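Hypothetical Membrane Spanning Protein (Bacillus cereus, PDB 2FB5) probably condenses two ATP molecules into cyclic di-AMP as a magnesium-dependent diadenylate cyclase needed for efficient spore formation. Local coordinates at residues L95-R100 and G136-K141; T112-L118 and N142-A148. One frame throughout, in Å; residues are numbered along the deposited sequence.

Contacts 1 and 2 are neighbouring strand pairings of one mixed sheet in the diadenylate cyclase domain, their centres about 9 Å apart. The strand order 112-117, 144-150, 137-141, 94-98 puts contact 2 at the margin of the sheet and contact 1 further inside. A tight turn joins 137-141 to 144-150, and two probable hydrogen bonds, Leu139 O to Val146 N at 2.8 Å and Leu139 N to Ser147 O at 2.9 Å, tie the pairings together. Val140 CG2 also packs on Leu118 CD1 at 3.7 Å. Gly136 and Ala137 of contact 1 belong to the family's Asp-Gly-Ala motif, so the nucleotide site probably lies nearer that contact.

Contact 1. Residues L95-R100 and G136-K141; sequences LIVVER and GAVLVK
Glu99 holds CG anti to its own backbone N (chi1 -169°) and runs out extended, while Lys141 also starts anti but bends at chi2 (74°), which carries its ammonium back over the Glu99 carboxylate. These two side chains finish a parallel beta pairing inside the sheet of the diadenylate cyclase domain, between strands 94-98 and 137-141. The evidence for parallel pairing is a closest axis approach of 4.6 Å with the short strand axes at 24°, and a register that places Ile96 beside Val138, Val97 beside Leu139 and Val98 beside Val140. Four backbone bonds follow from it: Val138 N to Leu95 O, Val97 N to Val138 O, Val140 N to Val97 O and Glu99 N to Val140 O, all between 2.8 and 3.0 Å. Both polar atoms of Val97 are thus used by the partner strand, as are both of Val140.

On one face Leu95 sets CD2 3.7 Å from Ala137 CB, and Val97 brings CG1 to 3.8 Å from Leu139 CD1; helix 166-175 packs on Leu95 and Val97. On the opposite face the CG2 methyls of Ile96 and Val140 meet at 3.9 Å, their side chains crossing at a slant. Gly136 has a positive phi at which a side chain would collide with the carbonyl O of the preceding residue, and with Ala137 it forms part of the Asp-Gly-Ala signature of this enzyme family. Arg100 has its CB directed away from 136-141, and its NE bonds Tyr69 O. Past the last backbone bond comes the salt bridge: Lys141 NZ lies 2.9 Å from Glu99 OE2, above the carboxylate plane, and a water accepts from the same NZ while donating to Arg100 O at 2.6 Å.

Contact 2. Residues T112-L118 and N142-A148; sequences TTLNAHL and NNHIVSA
Ala116 and Ile145 form a hydrogen-bonded pair of the antiparallel strands 112-117 and 144-147, with Ala116 O receiving Ile145 N at 2.8 Å and Ile145 O receiving Ala116 N at 2.9 Å. Thr112 and Ala148 repeat this two-way exchange at the other end. Between them the register slips by one residue: two residues, Asn115 and Ala116, stand across from the single Ile145, which makes a G1 beta bulge, and Asn115 takes the left-handed backbone conformation (phi 45°, psi 47°). Here Val146 O accepts two amides from the same face of its carbonyl plane, Leu114 N at 2.8 Å and Asn115 N at 2.9 Å, the latter well above that plane. Leu118 N extends the backbone ladder to Asn143 O.

A weaker polar class is the CA-H...O contact from His144 CA to Ala116 O at 3.1 Å. Water 2 links His117 ND1, in the plane of its ring, to Asn143 O.

Among the apolar contacts, Leu118 CG, swung anti to its backbone N, meets Ile145 CG1 at 3.9 Å, the two side chains crossing almost at a right angle; Leu114 lies alongside Ile145 and puts CD1 3.9 Å from Ala148 CB. Ala116, Leu118 and Ile145 also touch helix 120-126, through Leu122 and Leu123.

The polar part of the contact is carried by seven backbone hydrogen bonds, and Ile145 with Leu118 adds a buried aliphatic part; Thr113, Asn115 and His144 are exposed, consistent with the outermost strand of the chain's sheet.

Contact 1. Residues L95-R100 and G136-K141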
loop_
_atom_site.group_PDB
_atom_site.type_symbol
_atom_site.label_atom_id
_atom_site.label_comp_id
_atom_site.label_asym_id
_atom_site.label_seq_id
_atom_site.Cartn_x
_atom_site.Cartn_y
_atom_site.Cartn_z
ATOM N N LEU A 95 -7.484 -28.848 -11.820
ATOM C CA LEU A 95 -6.787 -28.492 -10.596
ATOM C C LEU A 95 -5.622 -27.588 -10.991
ATOM O O LEU A 95 -4.631 -28.068 -11.543
ATOM C CB LEU A 95 -6.279 -29.766 -9.898
ATOM C CG LEU A 95 -5.565 -29.666 -8.556
ATOM C CD1 LEU A 95 -6.475 -29.101 -7.484
ATOM C CD2 LEU A 95 -5.063 -31.062 -8.123
ATOM N N ILE A 96 -5.763 -26.284 -10.744
ATOM C CA ILE A 96 -4.782 -25.295 -11.198
ATOM C C ILE A 96 -4.182 -24.509 -10.042
ATOM O O ILE A 96 -4.867 -23.707 -9.399
ATOM C CB ILE A 96 -5.390 -24.287 -12.219
ATOM C CG1 ILE A 96 -5.972 -25.037 -13.433
ATOM C CG2 ILE A 96 -4.323 -23.271 -12.632
ATOM C CD1 ILE A 96 -6.648 -24.140 -14.513
ATOM N N VAL A 97 -2.900 -24.748 -9.787
ATOM C CA VAL A 97 -2.148 -24.059 -8.732
ATOM C C VAL A 97 -1.598 -22.742 -9.287
ATOM O O VAL A 97 -0.894 -22.743 -10.300
ATOM C CB VAL A 97 -0.948 -24.913 -8.267
ATOM C CG1 VAL A 97 -0.083 -24.147 -7.257
ATOM C CG2 VAL A 97 -1.427 -26.235 -7.651
ATOM N N VAL A 98 -1.913 -21.621 -8.641
ATOM C CA VAL A 98 -1.246 -20.382 -8.997
ATOM C C VAL A 98 -0.249 -20.025 -7.904
ATOM O O VAL A 98 -0.644 -19.731 -6.776
ATOM C CB VAL A 98 -2.230 -19.224 -9.233
ATOM C CG1 VAL A 98 -1.474 -17.997 -9.718
ATOM C CG2 VAL A 98 -3.304 -19.654 -10.229
ATOM N N GLU A 99 1.037 -20.089 -8.247
ATOM C CA GLU A 99 2.106 -19.710 -7.341
ATOM C C GLU A 99 1.969 -18.246 -6.968
ATOM O O GLU A 99 1.726 -17.385 -7.839
ATOM C CB GLU A 99 3.478 -19.946 -7.977
ATOM C CG GLU A 99 4.632 -19.831 -6.988
ATOM C CD GLU A 99 5.970 -20.282 -7.570
ATOM O OE1 GLU A 99 6.001 -21.269 -8.337
ATOM O OE2 GLU A 99 6.996 -19.641 -7.254
ATOM N N ARG A 100 2.101 -17.968 -5.674
ATOM C CA ARG A 100 2.007 -16.588 -5.191
ATOM C C ARG A 100 3.373 -16.151 -4.628
ATOM O O ARG A 100 4.364 -16.198 -5.365
ATOM C CB ARG A 100 0.776 -16.393 -4.259
ATOM C CG ARG A 100 -0.562 -16.499 -5.045
ATOM C CD ARG A 100 -1.824 -16.457 -4.178
ATOM N NE ARG A 100 -2.212 -15.113 -3.742
ATOM C CZ ARG A 100 -2.232 -14.716 -2.471
ATOM N NH1 ARG A 100 -1.876 -15.552 -1.507
ATOM N NH2 ARG A 100 -2.605 -13.485 -2.158
ATOM N N GLY A 136 -3.933 -34.867 -12.325
ATOM C CA GLY A 136 -2.976 -34.155 -11.478
ATOM C C GLY A 136 -3.127 -32.656 -11.669
ATOM O O GLY A 136 -4.042 -32.218 -12.353
ATOM N N ALA A 137 -2.230 -31.879 -11.067
ATOM C CA ALA A 137 -2.346 -30.425 -11.038
ATOM C C ALA A 137 -1.483 -29.746 -12.085
ATOM O O ALA A 137 -0.367 -30.183 -12.362
ATOM C CB ALA A 137 -1.960 -29.898 -9.665
ATOM N N VAL A 138 -1.998 -28.651 -12.630
ATOM C CA VAL A 138 -1.177 -27.715 -13.381
ATOM C C VAL A 138 -0.572 -26.706 -12.404
ATOM O O VAL A 138 -1.245 -26.267 -11.473
ATOM C CB VAL A 138 -2.016 -26.993 -14.464
ATOM C CG1 VAL A 138 -1.421 -25.638 -14.826
ATOM C CG2 VAL A 138 -2.118 -27.872 -15.686
ATOM N N LEU A 139 0.692 -26.357 -12.611
ATOM C CA LEU A 139 1.331 -25.279 -11.862
ATOM C C LEU A 139 1.502 -24.079 -12.780
ATOM O O LEU A 139 2.061 -24.213 -13.866
ATOM C CB LEU A 139 2.705 -25.710 -11.356
ATOM C CG LEU A 139 3.626 -24.636 -10.737
ATOM C CD1 LEU A 139 2.915 -23.862 -9.615
ATOM C CD2 LEU A 139 4.900 -25.301 -10.207
ATOM N N VAL A 140 1.046 -22.912 -12.323
ATOM C CA VAL A 140 1.168 -21.668 -13.087
ATOM C C VAL A 140 2.105 -20.737 -12.306
ATOM O O VAL A 140 1.929 -20.549 -11.101
ATOM C CB VAL A 140 -0.217 -20.994 -13.267
ATOM C CG1 VAL A 140 -0.085 -19.534 -13.692
ATOM C CG2 VAL A 140 -1.091 -21.779 -14.249
ATOM N N LYS A 141 3.114 -20.197 -12.985
ATOM C CA LYS A 141 3.947 -19.150 -12.410
ATOM C C LYS A 141 3.822 -17.962 -13.344
ATOM O O LYS A 141 4.313 -18.011 -14.463
ATOM C CB LYS A 141 5.401 -19.595 -12.314
ATOM C CG LYS A 141 6.390 -18.499 -11.932
ATOM C CD LYS A 141 6.283 -18.136 -10.458
ATOM C CE LYS A 141 7.429 -17.235 -10.028
ATOM N NZ LYS A 141 7.419 -17.086 -8.543
HETATM O O HOH W 1 4.748 -15.780 -7.890
#

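Contact 2. Residues T112-L118 and N142-A148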
loop_
_atom_site.group_PDB
_atom_site.type_symbol
_atom_site.label_atom_id
_atom_site.label_comp_id
_atom_site.label_asym_id
_atom_site.label_seq_id
_atom_site.Cartn_x
_atom_site.Cartn_y
_atom_site.Cartn_z
ATOM N N THR A 112 4.911 -33.693 -15.643
ATOM C CA THR A 112 5.577 -33.358 -16.894
ATOM C C THR A 112 5.856 -31.857 -16.918
ATOM O O THR A 112 4.972 -31.063 -16.635
ATOM C CB THR A 112 4.663 -33.721 -18.086
ATOM O OG1 THR A 112 4.621 -35.147 -18.235
ATOM C CG2 THR A 112 5.146 -33.102 -19.399
ATOM N N THR A 113 7.083 -31.474 -17.261
ATOM C CA THR A 113 7.455 -30.062 -17.357
ATOM C C THR A 113 7.074 -29.534 -18.738
ATOM O O THR A 113 7.396 -30.162 -19.753
ATOM C CB THR A 113 8.973 -29.891 -17.115
ATOM O OG1 THR A 113 9.263 -30.170 -15.741
ATOM C CG2 THR A 113 9.443 -28.463 -17.424
ATOM N N LEU A 114 6.382 -28.397 -18.766
ATOM C CA LEU A 114 6.023 -27.720 -20.023
ATOM C C LEU A 114 6.747 -26.387 -20.222
ATOM O O LEU A 114 7.175 -26.074 -21.338
ATOM C CB LEU A 114 4.515 -27.456 -20.082
ATOM C CG LEU A 114 3.517 -28.587 -20.345
ATOM C CD1 LEU A 114 3.233 -29.394 -19.095
ATOM C CD2 LEU A 114 2.225 -27.964 -20.842
ATOM N N ASN A 115 6.855 -25.580 -19.160
ATOM C CA ASN A 115 7.368 -24.207 -19.295
ATOM C C ASN A 115 6.735 -23.497 -20.506
ATOM O O ASN A 115 7.438 -22.854 -21.295
ATOM C CB ASN A 115 8.899 -24.193 -19.403
ATOM C CG ASN A 115 9.582 -24.703 -18.146
ATOM O OD1 ASN A 115 9.092 -24.501 -17.041
ATOM N ND2 ASN A 115 10.723 -25.357 -18.312
ATOM N N ALA A 116 5.410 -23.606 -20.624
ATOM C CA ALA A 116 4.658 -23.111 -21.803
ATOM C C ALA A 116 4.000 -21.760 -21.585
ATOM O O ALA A 116 3.659 -21.403 -20.458
ATOM C CB ALA A 116 3.576 -24.118 -22.176
ATOM N N HIS A 117 3.782 -21.037 -22.683
ATOM C CA HIS A 117 2.946 -19.859 -22.683
ATOM C C HIS A 117 1.544 -20.273 -22.219
ATOM O O HIS A 117 0.955 -21.231 -22.737
ATOM C CB HIS A 117 2.934 -19.243 -24.102
ATOM C CG HIS A 117 2.004 -18.078 -24.272
ATOM N ND1 HIS A 117 2.045 -16.958 -23.465
ATOM C CD2 HIS A 117 1.046 -17.836 -25.203
ATOM C CE1 HIS A 117 1.125 -16.095 -23.867
ATOM N NE2 HIS A 117 0.502 -16.605 -24.917
ATOM N N LEU A 118 1.026 -19.577 -21.209
ATOM C CA LEU A 118 -0.301 -19.899 -20.685
ATOM C C LEU A 118 -1.354 -19.316 -21.598
ATOM O O LEU A 118 -1.377 -18.100 -21.821
ATOM C CB LEU A 118 -0.492 -19.328 -19.285
ATOM C CG LEU A 118 -1.788 -19.674 -18.524
ATOM C CD1 LEU A 118 -1.566 -19.475 -17.051
ATOM C CD2 LEU A 118 -2.991 -18.851 -18.979
ATOM N N ASN A 142 3.157 -16.912 -12.871
ATOM C CA ASN A 142 2.908 -15.707 -13.671
ATOM C C ASN A 142 2.183 -16.059 -14.976
ATOM O O ASN A 142 1.026 -16.480 -14.928
ATOM C CB ASN A 142 4.210 -14.901 -13.880
ATOM C CG ASN A 142 3.953 -13.460 -14.324
ATOM O OD1 ASN A 142 2.815 -12.975 -14.309
ATOM N ND2 ASN A 142 5.024 -12.768 -14.727
ATOM N N ASN A 143 2.848 -15.927 -16.127
ATOM C CA ASN A 143 2.196 -16.172 -17.410
ATOM C C ASN A 143 2.673 -17.463 -18.090
ATOM O O ASN A 143 2.554 -17.612 -19.310
ATOM C CB ASN A 143 2.355 -14.959 -18.362
ATOM C CG ASN A 143 1.944 -13.645 -17.713
ATOM O OD1 ASN A 143 2.713 -12.664 -17.712
ATOM N ND2 ASN A 143 0.745 -13.617 -17.139
ATOM N N HIS A 144 3.205 -18.396 -17.293
ATOM C CA HIS A 144 3.649 -19.686 -17.818
ATOM C C HIS A 144 2.928 -20.835 -17.127
ATOM O O HIS A 144 2.614 -20.757 -15.943
ATOM C CB HIS A 144 5.165 -19.883 -17.618
ATOM C CG HIS A 144 6.015 -19.038 -18.513
ATOM N ND1 HIS A 144 6.541 -19.505 -19.699
ATOM C CD2 HIS A 144 6.450 -17.763 -18.390
ATOM C CE1 HIS A 144 7.237 -18.546 -20.284
ATOM N NE2 HIS A 144 7.196 -17.476 -19.515
ATOM N N ILE A 145 2.675 -21.895 -17.883
ATOM C CA ILE A 145 2.275 -23.168 -17.326
ATOM C C ILE A 145 3.595 -23.891 -17.114
ATOM O O ILE A 145 4.254 -24.296 -18.073
ATOM C CB ILE A 145 1.316 -23.924 -18.294
ATOM C CG1 ILE A 145 -0.020 -23.167 -18.395
ATOM C CG2 ILE A 145 1.108 -25.391 -17.875
ATOM C CD1 ILE A 145 -0.916 -23.613 -19.545
ATOM N N VAL A 146 4.013 -24.004 -15.858
ATOM C CA VAL A 146 5.300 -24.623 -15.553
ATOM C C VAL A 146 5.244 -26.114 -15.889
ATOM O O VAL A 146 6.137 -26.645 -16.554
ATOM C CB VAL A 146 5.698 -24.434 -14.056
ATOM C CG1 VAL A 146 7.058 -25.077 -13.766
ATOM C CG2 VAL A 146 5.726 -22.953 -13.676
ATOM N N SER A 147 4.197 -26.783 -15.405
ATOM C CA SER A 147 4.096 -28.226 -15.459
ATOM C C SER A 147 2.654 -28.669 -15.276
ATOM O O SER A 147 1.801 -27.871 -14.878
ATOM C CB SER A 147 4.960 -28.841 -14.349
ATOM O OG SER A 147 4.709 -28.186 -13.123
ATOM N N ALA A 148 2.401 -29.953 -15.545
ATOM C CA ALA A 148 1.069 -30.543 -15.427
ATOM C C ALA A 148 1.189 -31.952 -14.881
ATOM O O ALA A 148 2.294 -32.488 -14.779
ATOM C CB ALA A 148 0.371 -30.563 -16.800
HETATM O O HOH W 2 3.688 -16.521 -21.406
#